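Local coordinates for protein peptidoglycan D,D-transpeptidase PbpA (Mycobacterium tuberculosis, PDB 3UN7) that probably cross-links cell-wall peptidoglycan as a penicillin-binding D,D-transpeptidase and is probably required for the regulation of cell length, at residues M334-V339 / Y356-A361; R112-G117 / I143-S148; S186-P191 / Q288-T293; G24-G29 / V105-N110. All blocks are in the same frame, centred on the assembly; numbering follows the deposited sequence.

From the N terminus, contact 4 comes first: it brings strand 26-28 beside strand 104-107, closing a loop of 75 residues within a mixed sheet that also takes in strands 339-343 and 349-352. Contact 2 follows at once, packing helix 111-123 on strand 143-149, an edge of the five-stranded transpeptidase sheet. Contact 3 closes a loop of 96 residues between two irregular segments of the transpeptidase domain, and contact 1 a short one of 16 between 334-339 and 356-361. The four loops run in series; none nests in or crosses another. In space contacts 1, 2 and 4 touch: Tyr337, Leu338, Thr108 and Ile143 link them by hydrogen bonds and packing. Contact 3 touches none of them.

Contact 1. Residues M334-V339 / Y356-A361; sequences MRPYLV and YQQRRA
Arg335 and Tyr356 meet twice, through backbone and side chain. Arg335 N gives a nearly straight hydrogen bond of 2.9 Å to Tyr356 O, which also receives a CA-H...O contact from Met334 CA at 3.5 Å. A water closes the pairing: it donates to Arg335 O (2.6 Å) and accepts from Tyr356 N (3.0 Å). Met334 and Gln357 form an antiparallel non-hydrogen-bonded pair, their side chains on the same face of the two-stranded sheet.

Among side chains, Arg335 and Tyr356 cross obliquely. Tyr356 CD2 sits over one face of the guanidinium, at its centre and 3.4 Å from Arg335 CZ, with the two planes 46° apart. Arg335 CG is anti to the backbone N, but the chain bends at chi3 (-63°), which turns NE off the line of the carbon chain. The Gln358 amide lies at the guanidinium's edge. Met334 SD rests 3.7 Å from Gln357 CG.

The contact lies near the surface, at the end of the pair of strands 332-334 and 357-360. Gln358 and Arg359 both face Thr333 in a classic beta bulge, while Pro336 and Gln358 touch Glu322 of helix 317-328.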
loop_
_atom_site.group_PDB
_atom_site.type_symbol
_atom_site.label_atom_id
_atom_site.label_comp_id
_atom_site.label_asym_id
_atom_site.label_seq_id
_atom_site.Cartn_x
_atom_site.Cartn_y
_atom_site.Cartn_z
ATOM N N MET A 334 -12.552 -5.839 2.845
ATOM C CA MET A 334 -12.583 -6.804 1.762
ATOM C C MET A 334 -11.176 -7.377 1.579
ATOM O O MET A 334 -10.181 -6.656 1.689
ATOM C CB MET A 334 -13.099 -6.161 0.481
ATOM C CG MET A 334 -14.505 -5.537 0.623
ATOM S SD MET A 334 -15.794 -6.719 1.044
ATOM C CE MET A 334 -15.922 -7.651 -0.476
ATOM N N ARG A 335 -11.106 -8.680 1.326
ATOM C CA ARG A 335 -9.842 -9.352 1.094
ATOM C C ARG A 335 -9.205 -8.795 -0.180
ATOM O O ARG A 335 -9.819 -8.849 -1.257
ATOM C CB ARG A 335 -10.067 -10.866 0.984
ATOM C CG ARG A 335 -8.810 -11.667 0.686
ATOM C CD ARG A 335 -9.024 -13.116 1.068
ATOM N NE ARG A 335 -9.250 -13.193 2.510
ATOM C CZ ARG A 335 -9.693 -14.260 3.174
ATOM N NH1 ARG A 335 -9.987 -15.395 2.534
ATOM N NH2 ARG A 335 -9.849 -14.178 4.489
ATOM N N PRO A 336 -7.988 -8.237 -0.060
ATOM C CA PRO A 336 -7.394 -7.654 -1.260
ATOM C C PRO A 336 -6.907 -8.741 -2.204
ATOM O O PRO A 336 -6.395 -9.786 -1.776
ATOM C CB PRO A 336 -6.223 -6.805 -0.733
ATOM C CG PRO A 336 -5.955 -7.278 0.625
ATOM C CD PRO A 336 -7.123 -8.093 1.130
ATOM N N TYR A 337 -7.107 -8.511 -3.487
ATOM C CA TYR A 337 -6.632 -9.474 -4.462
ATOM C C TYR A 337 -6.136 -8.770 -5.700
ATOM O O TYR A 337 -6.641 -7.697 -6.038
ATOM C CB TYR A 337 -7.715 -10.503 -4.801
ATOM C CG TYR A 337 -8.959 -9.980 -5.498
ATOM C CD1 TYR A 337 -9.123 -10.136 -6.877
ATOM C CD2 TYR A 337 -10.011 -9.404 -4.769
ATOM C CE1 TYR A 337 -10.272 -9.699 -7.523
ATOM C CE2 TYR A 337 -11.167 -8.957 -5.411
ATOM C CZ TYR A 337 -11.283 -9.112 -6.792
ATOM O OH TYR A 337 -12.404 -8.688 -7.460
ATOM N N LEU A 338 -5.163 -9.414 -6.365
ATOM C CA LEU A 338 -4.461 -8.878 -7.526
ATOM C C LEU A 338 -4.843 -9.607 -8.801
ATOM O O LEU A 338 -4.623 -9.099 -9.901
ATOM C CB LEU A 338 -2.951 -9.035 -7.319
ATOM C CG LEU A 338 -1.969 -8.483 -8.348
ATOM C CD1 LEU A 338 -2.245 -6.993 -8.528
ATOM C CD2 LEU A 338 -0.526 -8.708 -7.816
ATOM N N VAL A 339 -5.367 -10.825 -8.661
ATOM C CA VAL A 339 -5.710 -11.637 -9.826
ATOM C C VAL A 339 -7.219 -11.780 -9.938
ATOM O O VAL A 339 -7.848 -12.392 -9.087
ATOM C CB VAL A 339 -4.997 -13.001 -9.813
ATOM C CG1 VAL A 339 -5.418 -13.851 -11.056
ATOM C CG2 VAL A 339 -3.470 -12.790 -9.850
ATOM N N TYR A 356 -14.546 -11.284 -1.066
ATOM C CA TYR A 356 -14.774 -11.900 0.236
ATOM C C TYR A 356 -14.663 -10.852 1.343
ATOM O O TYR A 356 -13.657 -10.145 1.428
ATOM C CB TYR A 356 -13.746 -13.012 0.475
ATOM C CG TYR A 356 -13.883 -13.734 1.800
ATOM C CD1 TYR A 356 -14.945 -14.607 2.032
ATOM C CD2 TYR A 356 -12.948 -13.554 2.812
ATOM C CE1 TYR A 356 -15.080 -15.281 3.253
ATOM C CE2 TYR A 356 -13.069 -14.220 4.037
ATOM C CZ TYR A 356 -14.135 -15.082 4.249
ATOM O OH TYR A 356 -14.263 -15.735 5.460
ATOM N N GLN A 357 -15.701 -10.763 2.175
ATOM C CA GLN A 357 -15.685 -9.933 3.382
ATOM C C GLN A 357 -14.839 -10.624 4.441
ATOM O O GLN A 357 -15.253 -11.614 5.046
ATOM C CB GLN A 357 -17.089 -9.732 3.937
ATOM C CG GLN A 357 -18.027 -8.962 3.050
ATOM C CD GLN A 357 -19.338 -8.627 3.750
ATOM O OE1 GLN A 357 -19.420 -8.607 4.985
ATOM N NE2 GLN A 357 -20.363 -8.357 2.965
ATOM N N GLN A 358 -13.649 -10.086 4.650
ATOM C CA GLN A 358 -12.659 -10.681 5.532
ATOM C C GLN A 358 -13.030 -10.499 7.007
ATOM O O GLN A 358 -12.970 -11.453 7.793
ATOM C CB GLN A 358 -11.309 -10.034 5.232
ATOM C CG GLN A 358 -10.114 -10.703 5.833
ATOM C CD GLN A 358 -8.836 -10.268 5.141
ATOM O OE1 GLN A 358 -8.413 -9.108 5.243
ATOM N NE2 GLN A 358 -8.208 -11.201 4.435
ATOM N N ARG A 359 -13.428 -9.278 7.365
ATOM C CA ARG A 359 -13.623 -8.901 8.764
ATOM C C ARG A 359 -14.348 -7.563 8.879
ATOM O O ARG A 359 -14.159 -6.681 8.043
ATOM C CB ARG A 359 -12.249 -8.805 9.435
ATOM C CG ARG A 359 -12.269 -8.482 10.914
ATOM C CD ARG A 359 -10.847 -8.295 11.422
ATOM N NE ARG A 359 -10.633 -8.888 12.752
ATOM C CZ ARG A 359 -11.277 -8.550 13.876
ATOM N NH1 ARG A 359 -12.235 -7.614 13.888
ATOM N NH2 ARG A 359 -10.962 -9.169 15.006
ATOM N N ARG A 360 -15.195 -7.412 9.895
ATOM C CA ARG A 360 -15.663 -6.087 10.270
ATOM C C ARG A 360 -14.709 -5.509 11.315
ATOM O O ARG A 360 -14.564 -6.061 12.414
ATOM C CB ARG A 360 -17.102 -6.092 10.805
ATOM C CG ARG A 360 -17.538 -4.708 11.278
ATOM C CD ARG A 360 -19.024 -4.593 11.614
ATOM N NE ARG A 360 -19.870 -4.434 10.428
ATOM C CZ ARG A 360 -19.954 -3.330 9.678
ATOM N NH1 ARG A 360 -20.776 -3.319 8.636
ATOM N NH2 ARG A 360 -19.231 -2.242 9.957
ATOM N N ALA A 361 -14.061 -4.398 10.961
ATOM C CA ALA A 361 -13.090 -3.766 11.844
ATOM C C ALA A 361 -13.776 -2.863 12.856
ATOM O O ALA A 361 -13.354 -2.760 14.007
ATOM C CB ALA A 361 -12.095 -2.962 11.030
HETATM O O HOH W 1 -12.278 -9.485 -1.798
#

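Contact 2. Residues R112-G117 / I143-S148; sequences RIQQAG and ILALVS
Gln114 reaches from helix 111-123 to the backbone of Leu146 and binds it at both ends. Leu146 N donates to Gln114 OE1 at 2.9 Å, and Gln114 NE2 donates to Leu146 O at 2.8 Å, so one side-chain amide pairs with one residue of the strand much as a neighbouring strand would. The second bond reaches Leu146 O from above its carbonyl plane, 57° out of it. Gln114 CG stands anti to the backbone N, and the turn at chi2 (90°) carries CD towards the strand. NE2 has a second acceptor, Val54 O in helix 52-59, so this buried amide has partners for both its oxygen and its nitrogen.

Other backbone groups of the strand have partners too. Ile143 O accepts from Thr108 OG1 and Leu144 O from Asn110 N, while Leu144, Ala145 and Val147 bond to strand 131-136. Leu144 and Ala145 both face Ala135, forming a classic beta bulge.

Apolar groups fill in beside the amide. Ile113 CG2 lies 3.8 Å from Ala145 CB, and Ile113 CD1 is 4.0 Å from Leu144 CB. Val147 CG2 packs 3.6 Å from Gln114 O and lies 3.8 Å from Gln114 CD.

The axes pass 7.0 Å apart at 28°, with helix and strand running in roughly the same direction. A helix packed on the five-stranded antiparallel sheet fits the beta-lactamase-like transpeptidase fold. This one covers strand 143-149, one of the two outermost strands, and helix 446-458 flanks it through Val453 and Ala457 on Ile113.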
loop_
_atom_site.group_PDB
_atom_site.type_symbol
_atom_site.label_atom_id
_atom_site.label_comp_id
_atom_site.label_asym_id
_atom_site.label_seq_id
_atom_site.Cartn_x
_atom_site.Cartn_y
_atom_site.Cartn_z
ATOM N N ARG A 112 -4.147 2.884 -16.148
ATOM C CA ARG A 112 -4.249 4.340 -15.959
ATOM C C ARG A 112 -3.858 4.726 -14.541
ATOM O O ARG A 112 -3.126 5.693 -14.334
ATOM C CB ARG A 112 -5.666 4.840 -16.242
ATOM C CG ARG A 112 -6.140 4.589 -17.656
ATOM C CD ARG A 112 -7.489 5.240 -17.919
ATOM N NE ARG A 112 -7.346 6.524 -18.609
ATOM C CZ ARG A 112 -7.908 6.826 -19.781
ATOM N NH1 ARG A 112 -8.682 5.944 -20.410
ATOM N NH2 ARG A 112 -7.706 8.025 -20.323
ATOM N N ILE A 113 -4.321 3.950 -13.565
ATOM C CA ILE A 113 -4.028 4.254 -12.171
ATOM C C ILE A 113 -2.558 3.941 -11.854
ATOM O O ILE A 113 -1.855 4.774 -11.301
ATOM C CB ILE A 113 -5.002 3.533 -11.206
ATOM C CG1 ILE A 113 -6.454 3.843 -11.614
ATOM C CG2 ILE A 113 -4.768 3.964 -9.733
ATOM C CD1 ILE A 113 -7.497 3.104 -10.770
ATOM N N GLN A 114 -2.098 2.752 -12.237
ATOM C CA GLN A 114 -0.697 2.358 -12.039
ATOM C C GLN A 114 0.267 3.404 -12.636
ATOM O O GLN A 114 1.232 3.809 -11.982
ATOM C CB GLN A 114 -0.448 0.986 -12.671
ATOM C CG GLN A 114 0.960 0.449 -12.446
ATOM C CD GLN A 114 1.073 -0.377 -11.182
ATOM O OE1 GLN A 114 0.093 -0.565 -10.474
ATOM N NE2 GLN A 114 2.273 -0.891 -10.904
ATOM N N GLN A 115 -0.001 3.805 -13.883
ATOM C CA GLN A 115 0.812 4.784 -14.599
ATOM C C GLN A 115 0.802 6.141 -13.904
ATOM O O GLN A 115 1.858 6.752 -13.762
ATOM C CB GLN A 115 0.382 4.917 -16.068
ATOM C CG GLN A 115 1.396 5.665 -16.969
ATOM C CD GLN A 115 2.681 4.872 -17.174
ATOM O OE1 GLN A 115 2.634 3.698 -17.530
ATOM N NE2 GLN A 115 3.834 5.507 -16.924
ATOM N N ALA A 116 -0.366 6.587 -13.428
ATOM C CA ALA A 116 -0.444 7.848 -12.683
ATOM C C ALA A 116 0.353 7.804 -11.384
ATOM O O ALA A 116 1.036 8.755 -11.044
ATOM C CB ALA A 116 -1.892 8.227 -12.407
ATOM N N GLY A 117 0.266 6.694 -10.654
ATOM C CA GLY A 117 1.022 6.561 -9.408
ATOM C C GLY A 117 2.510 6.595 -9.694
ATOM O O GLY A 117 3.261 7.337 -9.051
ATOM N N ILE A 143 -7.000 -4.856 -6.174
ATOM C CA ILE A 143 -5.775 -4.036 -6.088
ATOM C C ILE A 143 -5.655 -3.361 -7.449
ATOM O O ILE A 143 -5.448 -4.028 -8.461
ATOM C CB ILE A 143 -4.510 -4.882 -5.700
ATOM C CG1 ILE A 143 -4.625 -5.375 -4.242
ATOM C CG2 ILE A 143 -3.208 -4.076 -5.886
ATOM C CD1 ILE A 143 -3.591 -6.443 -3.866
ATOM N N LEU A 144 -5.850 -2.045 -7.469
ATOM C CA LEU A 144 -5.926 -1.278 -8.714
ATOM C C LEU A 144 -4.569 -0.690 -9.107
ATOM O O LEU A 144 -4.330 -0.377 -10.269
ATOM C CB LEU A 144 -6.990 -0.170 -8.598
ATOM C CG LEU A 144 -8.406 -0.579 -8.167
ATOM C CD1 LEU A 144 -9.273 0.658 -7.867
ATOM C CD2 LEU A 144 -9.084 -1.441 -9.221
ATOM N N ALA A 145 -3.682 -0.558 -8.126
ATOM C CA ALA A 145 -2.324 -0.153 -8.393
ATOM C C ALA A 145 -1.457 -0.661 -7.276
ATOM O O ALA A 145 -1.869 -0.694 -6.109
ATOM C CB ALA A 145 -2.204 1.386 -8.514
ATOM N N LEU A 146 -0.251 -1.058 -7.661
ATOM C CA LEU A 146 0.767 -1.522 -6.748
ATOM C C LEU A 146 2.071 -0.974 -7.306
ATOM O O LEU A 146 2.653 -1.552 -8.216
ATOM C CB LEU A 146 0.772 -3.051 -6.712
ATOM C CG LEU A 146 1.396 -3.750 -5.508
ATOM C CD1 LEU A 146 0.571 -3.490 -4.242
ATOM C CD2 LEU A 146 1.492 -5.269 -5.794
ATOM N N VAL A 147 2.473 0.182 -6.802
ATOM C CA VAL A 147 3.630 0.918 -7.317
ATOM C C VAL A 147 4.755 0.924 -6.295
ATOM O O VAL A 147 4.521 1.142 -5.114
ATOM C CB VAL A 147 3.261 2.358 -7.717
ATOM C CG1 VAL A 147 4.502 3.127 -8.183
ATOM C CG2 VAL A 147 2.218 2.346 -8.848
ATOM N N SER A 148 5.974 0.657 -6.754
ATOM C CA SER A 148 7.155 0.744 -5.889
ATOM C C SER A 148 8.220 1.546 -6.629
ATOM O O SER A 148 8.320 1.466 -7.860
ATOM C CB SER A 148 7.656 -0.659 -5.510
ATOM O OG SER A 148 8.623 -0.591 -4.467
#

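Contact 3. Residues S186-P191 / Q288-T293; sequences SETYPP and QVAEST
Gln288 O accepts a 2.7 Å hydrogen bond from a water that is also bonded to Ser186 OG at 3.1 Å, so the two segments are joined at one end through solvent. Both are irregular loop segments of the penicillin-binding transpeptidase domain. The first leads to helix 196-205 and ends two residues before Ser193, the probable acyl-ester serine, which opens the family's Ser-X-X-Lys motif. The second leads on to helix 300-306.

No direct hydrogen bond crosses between the segments; van der Waals contact carries the rest. Ala290 makes most of the direct contact: its CB points at the other segment and lies 3.8 Å from Ser186 O and 3.9 Å from Ser186 C. Its backbone is hydrogen-bonded to Ile185, just before Ser186, which keeps the two segments side by side here. Ser186 CA and Ala290 CA are 5.1 Å apart; Thr188 CA and Ser292 CA are 6.7 Å apart.

Further along, each segment is held by other parts of the domain. Tyr189 OH bonds to Glu432 OE2, Pro190 O to Trp413 NE1, and Ser292 OG to Thr316 N.

Thr188 adds the second touch. Its CG2 stands anti to the carbonyl carbon, while OG1 takes the place between backbone N and carbonyl carbon (chi1 55°). Thr188 CG2 lies 4.2 Å from Ala290 CB and 3.6 Å from Glu291 O.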
loop_
_atom_site.group_PDB
_atom_site.type_symbol
_atom_site.label_atom_id
_atom_site.label_comp_id
_atom_site.label_asym_id
_atom_site.label_seq_id
_atom_site.Cartn_x
_atom_site.Cartn_y
_atom_site.Cartn_z
ATOM N N SER A 186 6.178 -5.724 0.699
ATOM C CA SER A 186 7.281 -6.513 1.285
ATOM C C SER A 186 8.022 -5.779 2.391
ATOM O O SER A 186 8.824 -6.385 3.099
ATOM C CB SER A 186 8.301 -6.920 0.211
ATOM O OG SER A 186 7.740 -7.831 -0.716
ATOM N N GLU A 187 7.787 -4.477 2.522
ATOM C CA GLU A 187 8.515 -3.672 3.504
ATOM C C GLU A 187 7.513 -3.003 4.430
ATOM O O GLU A 187 6.421 -2.616 3.996
ATOM C CB GLU A 187 9.403 -2.637 2.793
ATOM C CG GLU A 187 10.363 -1.815 3.698
ATOM C CD GLU A 187 11.410 -1.014 2.900
ATOM O OE1 GLU A 187 11.698 -1.369 1.732
ATOM O OE2 GLU A 187 11.949 -0.013 3.437
ATOM N N THR A 188 7.873 -2.893 5.710
ATOM C CA THR A 188 7.029 -2.204 6.674
ATOM C C THR A 188 7.724 -0.923 7.103
ATOM O O THR A 188 8.960 -0.842 7.104
ATOM C CB THR A 188 6.733 -3.044 7.933
ATOM O OG1 THR A 188 7.965 -3.461 8.511
ATOM C CG2 THR A 188 5.868 -4.250 7.620
ATOM N N TYR A 189 6.916 0.070 7.463
ATOM C CA TYR A 189 7.385 1.415 7.797
ATOM C C TYR A 189 6.584 1.898 8.978
ATOM O O TYR A 189 5.439 1.490 9.129
ATOM C CB TYR A 189 7.106 2.367 6.636
ATOM C CG TYR A 189 7.790 1.991 5.357
ATOM C CD1 TYR A 189 9.063 2.500 5.051
ATOM C CD2 TYR A 189 7.182 1.127 4.450
ATOM C CE1 TYR A 189 9.706 2.156 3.866
ATOM C CE2 TYR A 189 7.812 0.780 3.259
ATOM C CZ TYR A 189 9.070 1.301 2.972
ATOM O OH TYR A 189 9.692 0.965 1.797
ATOM N N PRO A 190 7.162 2.778 9.816
ATOM C CA PRO A 190 6.293 3.407 10.814
ATOM C C PRO A 190 5.214 4.206 10.087
ATOM O O PRO A 190 5.538 4.906 9.126
ATOM C CB PRO A 190 7.236 4.353 11.576
ATOM C CG PRO A 190 8.615 3.845 11.298
ATOM C CD PRO A 190 8.568 3.214 9.936
ATOM N N PRO A 191 3.941 4.065 10.502
ATOM C CA PRO A 191 2.846 4.822 9.893
ATOM C C PRO A 191 2.764 6.275 10.390
ATOM O O PRO A 191 2.115 7.113 9.755
ATOM C CB PRO A 191 1.611 4.040 10.338
ATOM C CG PRO A 191 2.010 3.521 11.707
ATOM C CD PRO A 191 3.455 3.131 11.537
ATOM N N GLN A 288 2.710 -12.696 -1.530
ATOM C CA GLN A 288 2.834 -12.637 -0.069
ATOM C C GLN A 288 3.023 -11.189 0.387
ATOM O O GLN A 288 3.778 -10.413 -0.224
ATOM C CB GLN A 288 4.021 -13.481 0.414
ATOM C CG GLN A 288 3.919 -14.978 0.059
ATOM C CD GLN A 288 4.867 -15.863 0.861
ATOM O OE1 GLN A 288 5.429 -15.446 1.878
ATOM N NE2 GLN A 288 5.045 -17.103 0.403
ATOM N N VAL A 289 2.338 -10.841 1.465
ATOM C CA VAL A 289 2.422 -9.499 2.058
ATOM C C VAL A 289 3.076 -9.639 3.427
ATOM O O VAL A 289 2.728 -10.546 4.190
ATOM C CB VAL A 289 1.026 -8.881 2.186
ATOM C CG1 VAL A 289 1.085 -7.465 2.810
ATOM C CG2 VAL A 289 0.359 -8.830 0.798
ATOM N N ALA A 290 4.032 -8.753 3.722
ATOM C CA ALA A 290 4.662 -8.670 5.038
ATOM C C ALA A 290 3.609 -8.352 6.081
ATOM O O ALA A 290 2.713 -7.524 5.849
ATOM C CB ALA A 290 5.750 -7.591 5.042
ATOM N N GLU A 291 3.710 -9.015 7.225
ATOM C CA GLU A 291 2.799 -8.786 8.341
ATOM C C GLU A 291 3.089 -7.436 8.961
ATOM O O GLU A 291 4.247 -7.109 9.205
ATOM C CB GLU A 291 2.958 -9.880 9.411
ATOM C CG GLU A 291 1.892 -9.807 10.506
ATOM C CD GLU A 291 2.259 -10.616 11.727
ATOM O OE1 GLU A 291 3.381 -10.442 12.252
ATOM O OE2 GLU A 291 1.424 -11.425 12.175
ATOM N N SER A 292 2.030 -6.662 9.209
ATOM C CA SER A 292 2.114 -5.390 9.900
ATOM C C SER A 292 1.864 -5.606 11.385
ATOM O O SER A 292 1.220 -6.580 11.773
ATOM C CB SER A 292 1.074 -4.410 9.356
ATOM O OG SER A 292 1.351 -4.089 8.005
ATOM N N THR A 293 2.384 -4.704 12.209
ATOM C CA THR A 293 2.328 -4.901 13.663
ATOM C C THR A 293 2.140 -3.583 14.409
ATOM O O THR A 293 2.594 -2.546 13.946
ATOM C CB THR A 293 3.581 -5.646 14.200
ATOM O OG1 THR A 293 3.407 -5.910 15.601
ATOM C CG2 THR A 293 4.851 -4.823 14.000
HETATM O O HOH W 2 6.010 -9.634 1.089
#

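Contact 4. Residues G24-G29 / V105-N110; sequences GQITAG and VDTTIN
Thr27 OG1 donates a short hydrogen bond of 2.6 Å to Asp106 OD1, approaching from above the carboxylate plane, 56° out of it. The two side chains lie side by side and point the same way, on one face of the sheet. OD2 of the same carboxylate makes a salt bridge with Lys343 of strand 339-343, so Asp106 is held from both neighbouring strands.

Thr27 O is gripped twice, by Thr107 N at 2.9 Å and by Thr107 OG1 at 2.8 Å. The second bond is possible because OG1 sits between the backbone N and the carbonyl carbon (chi1 73°). Two further backbone bonds complete the parallel pairing of strands 26-28 and 104-107, whose axes lie at 30° to each other: Val105 N to Gln25 O at 2.8 Å, and Thr27 N to Val105 O, also 2.8 Å. Past the strand ends, a water accepts from Gly29 N at 2.7 Å and donates to both Thr107 O and Ile109 O, filling in where the backbones part.

On the face opposite Thr27 and Asp106, Ile26 CG2 meets Thr107 CG2 at 3.7 Å, and Leu71 of helix 70-74 touches both residues. Ala28 CB packs 3.9 Å from Ile109 CB.

Two threonine hydroxyls thus add to the backbone bonds. With Lys343 balancing its charge, Asp106 probably stays ionised, and its charge would strengthen the bond from Thr27. The chemistry couples three adjacent strands of the mixed sheet through one carboxylate.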
loop_
_atom_site.group_PDB
_atom_site.type_symbol
_atom_site.label_atom_id
_atom_site.label_comp_id
_atom_site.label_asym_id
_atom_site.label_seq_id
_atom_site.Cartn_x
_atom_site.Cartn_y
_atom_site.Cartn_z
ATOM N N GLY A 24 2.286 -18.059 -21.148
ATOM C CA GLY A 24 1.119 -17.202 -21.295
ATOM C C GLY A 24 1.366 -15.795 -20.815
ATOM O O GLY A 24 2.466 -15.472 -20.343
ATOM N N GLN A 25 0.328 -14.965 -20.913
ATOM C CA GLN A 25 0.433 -13.520 -20.686
ATOM C C GLN A 25 -0.065 -13.103 -19.309
ATOM O O GLN A 25 -0.983 -13.717 -18.752
ATOM C CB GLN A 25 -0.424 -12.759 -21.715
ATOM C CG GLN A 25 -0.186 -13.142 -23.163
ATOM C CD GLN A 25 -1.233 -12.575 -24.102
ATOM O OE1 GLN A 25 -2.372 -12.302 -23.705
ATOM N NE2 GLN A 25 -0.854 -12.400 -25.354
ATOM N N ILE A 26 0.525 -12.035 -18.779
ATOM C CA ILE A 26 -0.026 -11.347 -17.598
ATOM C C ILE A 26 -0.634 -10.056 -18.114
ATOM O O ILE A 26 0.043 -9.304 -18.805
ATOM C CB ILE A 26 1.066 -11.041 -16.559
ATOM C CG1 ILE A 26 1.744 -12.346 -16.104
ATOM C CG2 ILE A 26 0.482 -10.235 -15.371
ATOM C CD1 ILE A 26 2.948 -12.144 -15.155
ATOM N N THR A 27 -1.913 -9.805 -17.810
ATOM C CA THR A 27 -2.582 -8.665 -18.419
ATOM C C THR A 27 -3.164 -7.712 -17.367
ATOM O O THR A 27 -3.348 -8.088 -16.191
ATOM C CB THR A 27 -3.703 -9.124 -19.383
ATOM O OG1 THR A 27 -4.762 -9.694 -18.615
ATOM C CG2 THR A 27 -3.189 -10.168 -20.371
ATOM N N ALA A 28 -3.433 -6.479 -17.796
ATOM C CA ALA A 28 -4.152 -5.474 -16.988
ATOM C C ALA A 28 -4.946 -4.564 -17.918
ATOM O O ALA A 28 -4.417 -4.067 -18.920
ATOM C CB ALA A 28 -3.182 -4.652 -16.150
ATOM N N GLY A 29 -6.220 -4.380 -17.616
ATOM C CA GLY A 29 -7.109 -3.566 -18.453
ATOM C C GLY A 29 -7.056 -3.914 -19.937
ATOM O O GLY A 29 -7.214 -3.039 -20.775
ATOM N N VAL A 105 -3.092 -14.756 -17.149
ATOM C CA VAL A 105 -3.423 -14.200 -15.848
ATOM C C VAL A 105 -3.896 -12.771 -16.053
ATOM O O VAL A 105 -3.129 -11.912 -16.472
ATOM C CB VAL A 105 -2.197 -14.184 -14.921
ATOM C CG1 VAL A 105 -2.506 -13.418 -13.604
ATOM C CG2 VAL A 105 -1.707 -15.598 -14.663
ATOM N N ASP A 106 -5.155 -12.533 -15.723
ATOM C CA ASP A 106 -5.779 -11.229 -15.834
ATOM C C ASP A 106 -5.789 -10.549 -14.464
ATOM O O ASP A 106 -6.578 -10.915 -13.599
ATOM C CB ASP A 106 -7.206 -11.407 -16.352
ATOM C CG ASP A 106 -7.251 -11.753 -17.836
ATOM O OD1 ASP A 106 -6.169 -11.897 -18.479
ATOM O OD2 ASP A 106 -8.384 -11.877 -18.372
ATOM N N THR A 107 -4.892 -9.588 -14.260
ATOM C CA THR A 107 -4.800 -8.890 -12.969
ATOM C C THR A 107 -5.911 -7.856 -12.780
ATOM O O THR A 107 -6.641 -7.520 -13.709
ATOM C CB THR A 107 -3.415 -8.200 -12.755
ATOM O OG1 THR A 107 -3.328 -7.039 -13.582
ATOM C CG2 THR A 107 -2.278 -9.145 -13.100
ATOM N N THR A 108 -6.024 -7.359 -11.560
ATOM C CA THR A 108 -7.002 -6.339 -11.216
ATOM C C THR A 108 -6.465 -4.928 -11.453
ATOM O O THR A 108 -7.170 -3.957 -11.194
ATOM C CB THR A 108 -7.367 -6.415 -9.725
ATOM O OG1 THR A 108 -6.154 -6.447 -8.946
ATOM C CG2 THR A 108 -8.169 -7.655 -9.434
ATOM N N ILE A 109 -5.206 -4.817 -11.893
ATOM C CA ILE A 109 -4.531 -3.521 -12.021
ATOM C C ILE A 109 -5.214 -2.687 -13.094
ATOM O O ILE A 109 -5.514 -3.189 -14.175
ATOM C CB ILE A 109 -3.013 -3.692 -12.371
ATOM C CG1 ILE A 109 -2.255 -4.404 -11.235
ATOM C CG2 ILE A 109 -2.337 -2.331 -12.682
ATOM C CD1 ILE A 109 -2.094 -3.591 -9.957
ATOM N N ASN A 110 -5.460 -1.414 -12.788
ATOM C CA ASN A 110 -5.922 -0.463 -13.795
ATOM C C ASN A 110 -4.684 0.299 -14.285
ATOM O O ASN A 110 -4.086 1.029 -13.510
ATOM C CB ASN A 110 -6.972 0.484 -13.179
ATOM C CG ASN A 110 -7.526 1.490 -14.180
ATOM O OD1 ASN A 110 -6.811 1.974 -15.062
ATOM N ND2 ASN A 110 -8.809 1.819 -14.036
HETATM O O HOH W 3 -6.978 -5.193 -15.126
#